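Local atomic coordinates of uncharacterized protein (Bacteroides ovatus, PDB entry 3P02), a protein that is of unknown function but combines an N-terminal domain of the E-set clan with a C-terminal, largely antiparallel beta domain of the BT_3044-like family. Residues F194-Q199 with N209-L214; I272-V277 with Y289-G294. One frame throughout, in Å; residues are numbered along the deposited sequence.

Overall arrangement
Both contacts are pairings of neighbouring antiparallel strands in one long sheet of the BT_3044-like C-terminal region, and they come in series along the chain. Interaction 1 joins strand 192-196 to strand 211-220; after two further strands, 228-234 and 242-255, interaction 2 pairs strands 262-278 and 287-302 of a beta hairpin. Their centres lie only about 11 Å apart, because the sheet curls and brings the inner faces of the two pairs together: F195 and V212 touch F274, and the selenium of M291 packs against A197 and G198. Backbone ladders thus define each pair, while an apolar interior shared between them ties together strands that are not neighbours in the sheet order.

Interaction 1 (F194-Q199 with N209-L214); sequences FFYAGQ and NYKVFL. With EDO (1,2-ethanediol), chain D.
An antiparallel pairing between the ends of two adjacent sheet strands joins F194-Y196 to K211-L214, and the side chains of the paired residues alternate between two faces. F195 and V212 form the hydrogen-bonded pair, F195 N giving to V212 O (2.9 Å) and V212 N giving to F195 O (2.8 Å). The ladder is continued by A197 N, which gives to Y210 O with an N-H...O angle of 170°.

On the face carrying F194, Y196 and K211, the lysine crosses the phenylalanine ring. K211 CE sits over the centre of that ring, 3.7 Å from the F194 centroid, and the bend at chi3 (67°) places it there. K211 NZ continues over the same face in a cation-pi contact, 4.6 Å from the F194 centroid, while K211 CG touches Y196 CE1 at 3.5 Å. F213 offers one ring face to F194 CB and stacks its ring with W233.

In the large antiparallel sheet of this BT_3044-like region, the other face turns inward to strand 262-278, where F195 and V212 meet F274. V212 CB lies over the F195 ring, displaced toward its rim, and L214 CD1 comes obliquely to F195 CD1 (3.7 Å). The Y210 ring leads away from the pairing, and its OH is hydrogen-bonded to T280 OG1. A 1,2-ethanediol, probably from the crystallisation liquor, bridges G198 O and Q199 OE1 through its two hydroxyls.

Interaction 2 (I272-V277 with Y289-G294); sequences IDFDFV and YNMKGG
F274 and M291 lie side by side as a hydrogen-bonded pair of the beta hairpin formed by strands 262-278 and 287-302, where a ladder of backbone bonds runs from F276-Y289 to I272-G293. On the apolar side, methylene groups of one strand fill the ring faces of the other. F274 stands with CG between the backbone N and the carbonyl carbon (chi1 62°), and M291 CB rests over one face of its ring, offset toward the rim. M291 CG abuts F276 CE1 at 3.6 Å. With SE anti to CA (chi2 -166°), the selenomethionine reaches obliquely to two rings, M291 SE lying 3.9 Å from F274 CZ and 4.1 Å from F276 CE1, a Met-aromatic contact with each. F276 in turn presents a face to Y289 CB, with F276 CE1 3.5 Å from that carbon. F178 of strand 176-178 packs on F276 and M291 and meets the Y289 ring edge-to-face.

The opposite side is polar. N290 ND2 bridges two acidic side chains, reaching D273 OD1 at 3.0 Å and D275 OD1 at 2.9 Å; both acceptors lie near the amide plane, which holds the amide's rotation, while each carboxylate is turned steeply against it. The other oxygen of D275, OD2, bonds Y244. Past D273, the long K292 chain stays extended until chi4, where a bend (65°) brings K292 NZ to D273 OD2 at 2.7 Å, a salt bridge approached from above the carboxylate plane.

Interaction 1 (F194-Q199 with N209-L214)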
loop_
_atom_site.group_PDB
_atom_site.type_symbol
_atom_site.label_atom_id
_atom_site.label_comp_id
_atom_site.label_asym_id
_atom_site.label_seq_id
_atom_site.Cartn_x
_atom_site.Cartn_y
_atom_site.Cartn_z
ATOM N N PHE A 194 3.625 -1.082 11.192
ATOM C CA PHE A 194 4.293 0.085 11.758
ATOM C C PHE A 194 3.562 1.328 11.319
ATOM O O PHE A 194 2.904 1.335 10.279
ATOM C CB PHE A 194 5.771 0.197 11.377
ATOM C CG PHE A 194 6.043 0.378 9.909
ATOM C CD1 PHE A 194 6.061 1.654 9.335
ATOM C CD2 PHE A 194 6.317 -0.723 9.097
ATOM C CE1 PHE A 194 6.358 1.820 7.971
ATOM C CE2 PHE A 194 6.580 -0.557 7.730
ATOM C CZ PHE A 194 6.609 0.711 7.179
ATOM N N PHE A 195 3.671 2.369 12.115
ATOM C CA PHE A 195 3.188 3.679 11.742
ATOM C C PHE A 195 4.368 4.601 11.988
ATOM O O PHE A 195 5.388 4.156 12.532
ATOM C CB PHE A 195 1.922 4.084 12.518
ATOM C CG PHE A 195 2.114 4.302 14.005
ATOM C CD1 PHE A 195 2.116 3.221 14.895
ATOM C CD2 PHE A 195 2.320 5.579 14.511
ATOM C CE1 PHE A 195 2.357 3.418 16.267
ATOM C CE2 PHE A 195 2.512 5.782 15.897
ATOM C CZ PHE A 195 2.522 4.699 16.753
ATOM N N TYR A 196 4.224 5.881 11.652
ATOM C CA TYR A 196 5.302 6.823 11.916
ATOM C C TYR A 196 4.939 7.776 13.052
ATOM O O TYR A 196 3.857 8.357 13.046
ATOM C CB TYR A 196 5.621 7.673 10.666
ATOM C CG TYR A 196 5.965 6.870 9.432
ATOM C CD1 TYR A 196 7.142 6.127 9.364
ATOM C CD2 TYR A 196 5.112 6.856 8.328
ATOM C CE1 TYR A 196 7.458 5.376 8.224
ATOM C CE2 TYR A 196 5.437 6.148 7.172
ATOM C CZ TYR A 196 6.609 5.409 7.125
ATOM O OH TYR A 196 6.893 4.717 5.979
ATOM N N ALA A 197 5.869 7.977 13.980
ATOM C CA ALA A 197 5.697 8.956 15.029
ATOM C C ALA A 197 5.883 10.394 14.468
ATOM O O ALA A 197 6.415 10.571 13.356
ATOM C CB ALA A 197 6.723 8.705 16.137
ATOM N N GLY A 198 5.491 11.399 15.268
ATOM C CA GLY A 198 5.759 12.800 14.932
ATOM C C GLY A 198 5.192 13.361 13.647
ATOM O O GLY A 198 5.845 14.185 12.985
ATOM N N GLN A 199 3.970 12.934 13.307
ATOM C CA GLN A 199 3.200 13.379 12.136
ATOM C C GLN A 199 3.816 12.945 10.801
ATOM O O GLN A 199 3.341 13.368 9.744
ATOM C CB GLN A 199 2.964 14.900 12.149
ATOM C CG GLN A 199 1.888 15.303 13.112
ATOM C CD GLN A 199 1.405 16.699 12.852
ATOM O OE1 GLN A 199 2.191 17.642 12.806
ATOM N NE2 GLN A 199 0.094 16.856 12.719
ATOM N N ASN A 209 13.133 7.064 9.999
ATOM C CA ASN A 209 13.666 7.355 11.341
ATOM C C ASN A 209 12.608 7.327 12.439
ATOM O O ASN A 209 12.964 7.288 13.621
ATOM C CB ASN A 209 14.263 8.764 11.343
ATOM C CG ASN A 209 15.386 8.899 10.358
ATOM O OD1 ASN A 209 16.167 7.966 10.170
ATOM N ND2 ASN A 209 15.551 10.099 9.835
ATOM N N TYR A 210 11.310 7.447 12.044
ATOM C CA TYR A 210 10.203 7.608 12.993
ATOM C C TYR A 210 9.287 6.394 13.040
ATOM O O TYR A 210 8.196 6.474 13.583
ATOM C CB TYR A 210 9.421 8.911 12.648
ATOM C CG TYR A 210 10.321 10.096 12.920
ATOM C CD1 TYR A 210 10.501 10.569 14.217
ATOM C CD2 TYR A 210 11.100 10.659 11.903
ATOM C CE1 TYR A 210 11.443 11.548 14.507
ATOM C CE2 TYR A 210 12.045 11.650 12.185
ATOM C CZ TYR A 210 12.197 12.102 13.486
ATOM O OH TYR A 210 13.132 13.068 13.773
ATOM N N LYS A 211 9.720 5.282 12.479
ATOM C CA LYS A 211 8.917 4.057 12.496
ATOM C C LYS A 211 8.696 3.500 13.911
ATOM O O LYS A 211 9.643 3.304 14.691
ATOM C CB LYS A 211 9.604 2.978 11.656
ATOM C CG LYS A 211 9.487 3.235 10.150
ATOM C CD LYS A 211 10.372 2.296 9.317
ATOM C CE LYS A 211 9.908 0.854 9.399
ATOM N NZ LYS A 211 10.858 -0.074 8.714
ATOM N N VAL A 212 7.424 3.240 14.224
ATOM C CA VAL A 212 7.020 2.627 15.495
ATOM C C VAL A 212 6.259 1.365 15.137
ATOM O O VAL A 212 5.272 1.430 14.395
ATOM C CB VAL A 212 6.188 3.580 16.381
ATOM C CG1 VAL A 212 5.717 2.839 17.636
ATOM C CG2 VAL A 212 7.004 4.823 16.752
ATOM N N PHE A 213 6.739 0.228 15.628
ATOM C CA PHE A 213 6.159 -1.065 15.315
ATOM C C PHE A 213 5.122 -1.461 16.338
ATOM O O PHE A 213 5.281 -1.189 17.533
ATOM C CB PHE A 213 7.253 -2.132 15.273
ATOM C CG PHE A 213 8.285 -1.962 14.176
ATOM C CD1 PHE A 213 9.394 -1.130 14.359
ATOM C CD2 PHE A 213 8.132 -2.601 12.952
ATOM C CE1 PHE A 213 10.321 -0.922 13.317
ATOM C CE2 PHE A 213 9.064 -2.411 11.919
ATOM C CZ PHE A 213 10.156 -1.582 12.112
ATOM N N LEU A 214 4.067 -2.126 15.853
ATOM C CA LEU A 214 2.986 -2.698 16.668
ATOM C C LEU A 214 2.806 -4.126 16.308
ATOM O O LEU A 214 2.720 -4.443 15.105
ATOM C CB LEU A 214 1.640 -1.959 16.442
ATOM C CG LEU A 214 1.590 -0.507 16.956
ATOM C CD1 LEU A 214 0.382 0.241 16.344
ATOM C CD2 LEU A 214 1.561 -0.472 18.503
HETATM C C1 EDO D . 6.381 17.380 13.941
HETATM O O1 EDO D . 6.155 16.695 12.704
HETATM C C2 EDO D . 5.109 17.394 14.780
HETATM O O2 EDO D . 4.218 18.408 14.295
#

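Interaction 2 (I272-V277 with Y289-G294)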
loop_
_atom_site.group_PDB
_atom_site.type_symbol
_atom_site.label_atom_id
_atom_site.label_comp_id
_atom_site.label_asym_id
_atom_site.label_seq_id
_atom_site.Cartn_x
_atom_site.Cartn_y
_atom_site.Cartn_z
ATOM N N ILE A 272 -1.581 3.336 24.346
ATOM C CA ILE A 272 -0.330 3.775 23.711
ATOM C C ILE A 272 0.167 4.957 24.540
ATOM O O ILE A 272 -0.601 5.881 24.804
ATOM C CB ILE A 272 -0.535 4.177 22.239
ATOM C CG1 ILE A 272 -1.071 2.969 21.433
ATOM C CG2 ILE A 272 0.803 4.688 21.636
ATOM C CD1 ILE A 272 -1.565 3.379 19.962
ATOM N N ASP A 273 1.431 4.933 24.927
ATOM C CA ASP A 273 2.018 6.036 25.697
ATOM C C ASP A 273 3.524 5.934 25.572
ATOM O O ASP A 273 4.133 5.068 26.198
ATOM C CB ASP A 273 1.571 6.006 27.175
ATOM C CG ASP A 273 1.991 7.212 28.003
ATOM O OD1 ASP A 273 2.891 7.966 27.555
ATOM O OD2 ASP A 273 1.418 7.405 29.086
ATOM N N PHE A 274 4.120 6.779 24.712
ATOM C CA PHE A 274 5.565 6.718 24.573
ATOM C C PHE A 274 6.181 8.054 24.311
ATOM O O PHE A 274 5.638 8.875 23.564
ATOM C CB PHE A 274 6.000 5.731 23.459
ATOM C CG PHE A 274 5.526 6.093 22.058
ATOM C CD1 PHE A 274 6.282 6.945 21.241
ATOM C CD2 PHE A 274 4.325 5.613 21.570
ATOM C CE1 PHE A 274 5.851 7.280 19.940
ATOM C CE2 PHE A 274 3.914 5.920 20.260
ATOM C CZ PHE A 274 4.673 6.767 19.463
ATOM N N ASP A 275 7.390 8.228 24.850
ATOM C CA ASP A 275 8.220 9.368 24.533
ATOM C C ASP A 275 9.063 9.049 23.302
ATOM O O ASP A 275 9.450 7.900 23.094
ATOM C CB ASP A 275 9.166 9.732 25.699
ATOM C CG ASP A 275 8.517 10.320 26.925
ATOM O OD1 ASP A 275 7.355 10.819 26.815
ATOM O OD2 ASP A 275 9.193 10.373 27.973
ATOM N N PHE A 276 9.405 10.088 22.530
ATOM C CA PHE A 276 10.328 9.968 21.408
ATOM C C PHE A 276 10.873 11.333 21.137
ATOM O O PHE A 276 10.297 12.334 21.572
ATOM C CB PHE A 276 9.680 9.363 20.155
ATOM C CG PHE A 276 8.818 10.348 19.419
ATOM C CD1 PHE A 276 7.508 10.605 19.835
ATOM C CD2 PHE A 276 9.319 11.044 18.310
ATOM C CE1 PHE A 276 6.739 11.567 19.179
ATOM C CE2 PHE A 276 8.557 12.024 17.678
ATOM C CZ PHE A 276 7.267 12.269 18.103
ATOM N N VAL A 277 11.966 11.383 20.380
ATOM C CA VAL A 277 12.604 12.642 20.051
ATOM C C VAL A 277 12.507 12.902 18.545
ATOM O O VAL A 277 12.766 11.981 17.748
ATOM C CB VAL A 277 14.088 12.580 20.522
ATOM C CG1 VAL A 277 14.877 13.802 20.068
ATOM C CG2 VAL A 277 14.181 12.414 22.038
ATOM N N TYR A 289 9.224 14.766 22.523
ATOM C CA TYR A 289 7.792 14.610 22.451
ATOM C C TYR A 289 7.283 13.354 23.153
ATOM O O TYR A 289 8.051 12.500 23.582
ATOM C CB TYR A 289 7.389 14.496 20.970
ATOM C CG TYR A 289 7.445 15.781 20.171
ATOM C CD1 TYR A 289 6.668 16.881 20.533
ATOM C CD2 TYR A 289 8.107 15.828 18.948
ATOM C CE1 TYR A 289 6.606 18.025 19.734
ATOM C CE2 TYR A 289 8.073 16.978 18.147
ATOM C CZ TYR A 289 7.282 18.056 18.521
ATOM O OH TYR A 289 7.292 19.220 17.777
ATOM N N ASN A 290 5.966 13.226 23.159
ATOM C CA ASN A 290 5.246 12.067 23.672
ATOM C C ASN A 290 3.991 11.870 22.845
ATOM O O ASN A 290 3.366 12.855 22.444
ATOM C CB ASN A 290 4.868 12.278 25.154
ATOM C CG ASN A 290 3.974 11.159 25.692
ATOM O OD1 ASN A 290 2.736 11.191 25.565
ATOM N ND2 ASN A 290 4.567 10.184 26.362
HETATM N N MSE A 291 3.628 10.624 22.584
HETATM C CA MSE A 291 2.338 10.322 21.940
HETATM C C MSE A 291 1.570 9.439 22.890
HETATM O O MSE A 291 2.117 8.438 23.346
HETATM C CB MSE A 291 2.518 9.644 20.566
HETATM C CG MSE A 291 3.277 10.580 19.617
HETATM SE SE MSE A 291 3.177 10.007 17.800
HETATM C CE MSE A 291 1.433 10.582 17.384
ATOM N N LYS A 292 0.336 9.823 23.212
ATOM C CA LYS A 292 -0.483 9.053 24.161
ATOM C C LYS A 292 -1.907 8.947 23.701
ATOM O O LYS A 292 -2.523 9.935 23.299
ATOM C CB LYS A 292 -0.444 9.734 25.554
ATOM C CG LYS A 292 -1.243 9.012 26.648
ATOM C CD LYS A 292 -1.007 9.650 28.025
ATOM C CE LYS A 292 -1.749 8.908 29.134
ATOM N NZ LYS A 292 -1.249 7.495 29.331
ATOM N N GLY A 293 -2.471 7.780 23.866
ATOM C CA GLY A 293 -3.873 7.612 23.494
ATOM C C GLY A 293 -4.115 6.298 22.798
ATOM O O GLY A 293 -3.593 5.260 23.212
ATOM N N GLY A 294 -4.910 6.360 21.747
ATOM C CA GLY A 294 -5.261 5.173 21.005
ATOM C C GLY A 294 -5.549 5.436 19.553
ATOM O O GLY A 294 -5.433 6.570 19.065
HETATM O O HOH W 1 -2.482 5.736 26.815
#